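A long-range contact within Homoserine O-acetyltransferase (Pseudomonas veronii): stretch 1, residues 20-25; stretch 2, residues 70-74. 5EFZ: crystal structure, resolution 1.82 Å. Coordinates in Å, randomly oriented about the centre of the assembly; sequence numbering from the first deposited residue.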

# COMPACT_ATOMS: atom_id res chain seq x y z
N GLU A 20 2.58 -26.20 -22.64
CA GLU A 20 2.78 -25.26 -23.73
C GLU A 20 3.14 -23.88 -23.20
O GLU A 20 3.98 -23.17 -23.77
N ASN A 21 2.52 -23.51 -22.09
CA ASN A 21 2.77 -22.21 -21.48
C ASN A 21 3.91 -22.19 -20.47
O ASN A 21 4.58 -21.18 -20.34
N HIS A 22 4.11 -23.28 -19.73
CA HIS A 22 5.04 -23.23 -18.59
C HIS A 22 6.15 -24.25 -18.60
O HIS A 22 6.96 -24.30 -17.68
N GLY A 23 6.17 -25.08 -19.64
CA GLY A 23 7.09 -26.18 -19.69
C GLY A 23 8.38 -25.79 -20.38
O GLY A 23 8.54 -24.65 -20.83
N PRO A 24 9.30 -26.75 -20.51
CA PRO A 24 9.08 -28.14 -20.07
C PRO A 24 9.18 -28.34 -18.55
O PRO A 24 9.93 -27.65 -17.85
N PHE A 25 8.36 -29.25 -18.03
CA PHE A 25 8.46 -29.68 -16.64
C PHE A 25 8.01 -31.13 -16.57
O PHE A 25 7.30 -31.60 -17.45
N GLY A 70 2.97 -17.75 -9.35
CA GLY A 70 4.05 -18.02 -10.28
C GLY A 70 4.25 -19.50 -10.58
O GLY A 70 3.66 -20.39 -9.93
N THR A 71 5.06 -19.76 -11.59
CA THR A 71 5.41 -21.12 -11.94
C THR A 71 6.90 -21.20 -12.17
O THR A 71 7.63 -20.20 -12.13
N SER A 72 7.37 -22.42 -12.41
CA SER A 72 8.79 -22.63 -12.67
C SER A 72 9.26 -21.84 -13.91
O SER A 72 10.44 -21.48 -14.00
N LYS A 73 8.35 -21.58 -14.85
CA LYS A 73 8.71 -20.89 -16.08
C LYS A 73 9.29 -19.51 -15.78
O LYS A 73 10.29 -19.10 -16.38
N ALA A 74 8.65 -18.80 -14.85
CA ALA A 74 9.13 -17.48 -14.45
C ALA A 74 10.54 -17.53 -13.85
O ALA A 74 11.35 -16.66 -14.17

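The contact joins the C-terminal end of one helix, N21 and H22 running out into G23, to the N-terminal start of another, where T71 sits at the N-cap position. The backbones come closest at H22 and K73, whose CA atoms lie 5.0 Å apart, and these two residues account for most of the covered surface.

H22 is buried, its CB directed sideways and its chi1 in the m well with chi2 at -83°. That setting places the imidazole beside T71, with H22 ND1 2.9 Å from T71 OG1 in a hydrogen bond whose donor could be either partner. The other ring nitrogen, NE2, is hydrogen-bonded elsewhere in the structure, so both nitrogens of this buried ring are satisfied. T71 points toward the first stretch in the p rotamer and touches the ring with its methyl as well: T71 CG2 lies 3.9 Å from the centroid of the H22 ring, over the face, as a CH-pi contact. K73 CB meets the ring at its edge, 4.1 Å from H22 ND1.

T71 OG1 does double duty. Besides pairing with the imidazole, T71 OG1 accepts from K73 N at 3.2 Å, the capping bond of the second helix. One hydroxyl thus settles a backbone NH at a helix start and a ring nitrogen from the other stretch, while T71 O takes a weak bond from A74 N at 3.2 Å.

K73 points toward the first stretch and reaches along it with chi angles t, p, t, t. The bend at chi2 is followed by an extended end, and the aliphatic part passes the end of the first helix: K73 CG is 3.9 Å from N21 O and K73 CD 3.6 Å from H22 O. K73 NZ then donates to G23 O at 2.7 Å, just where the chain has left helical geometry. NZ has a further hydrogen-bond partner just outside the stretches.

The H22 carbonyl is served by water instead. S72, chi1 p, has its OG 4.2 Å from H22 O, too far for a direct bond, and water 1 fills the gap: it donates to H22 O at 2.7 Å, lies 2.6 Å from S72 OG, and donates weakly to P24 O at 3.4 Å. S72 OG is also bonded elsewhere in the structure. Two carbonyls at and just past the end of the first helix are answered differently: G23 O by the K73 ammonium, H22 O by a water shared with S72 OG.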

# COMPACT_ATOMS: atom_id res chain seq x y z
CB GLU A 20 1.52 -25.18 -24.60
CG GLU A 20 1.60 -24.25 -25.82
CD GLU A 20 2.57 -24.72 -26.91
OE1 GLU A 20 3.03 -25.88 -26.87
OE2 GLU A 20 2.86 -23.92 -27.83
CB ASN A 21 1.52 -21.68 -20.78
CG ASN A 21 0.46 -21.23 -21.74
OD1 ASN A 21 0.76 -20.92 -22.89
ND2 ASN A 21 -0.79 -21.20 -21.28
CB HIS A 22 4.27 -23.39 -17.29
CG HIS A 22 3.18 -22.39 -17.12
ND1 HIS A 22 3.41 -21.12 -16.63
CD2 HIS A 22 1.86 -22.46 -17.38
CE1 HIS A 22 2.28 -20.45 -16.61
NE2 HIS A 22 1.31 -21.24 -17.05
CB PRO A 24 10.19 -28.90 -20.81
CG PRO A 24 11.23 -27.91 -21.04
CD PRO A 24 10.50 -26.64 -21.36
CB PHE A 25 7.63 -28.80 -15.69
CG PHE A 25 6.14 -28.80 -15.98
CD1 PHE A 25 5.34 -29.87 -15.58
CD2 PHE A 25 5.55 -27.73 -16.64
CE1 PHE A 25 3.98 -29.87 -15.83
CE2 PHE A 25 4.20 -27.72 -16.90
CZ PHE A 25 3.40 -28.79 -16.50
CB THR A 71 4.70 -21.63 -13.22
OG1 THR A 71 5.22 -20.90 -14.35
CG2 THR A 71 3.14 -21.47 -13.14
CB SER A 72 9.08 -24.13 -12.85
OG SER A 72 8.09 -24.76 -13.66
CB LYS A 73 7.50 -20.72 -17.01
CG LYS A 73 7.91 -20.39 -18.43
CD LYS A 73 8.84 -21.51 -18.89
CE LYS A 73 9.32 -21.36 -20.31
NZ LYS A 73 10.18 -22.54 -20.66
CB ALA A 74 8.18 -16.82 -13.45
O HOH W 1 8.97 -24.97 -16.06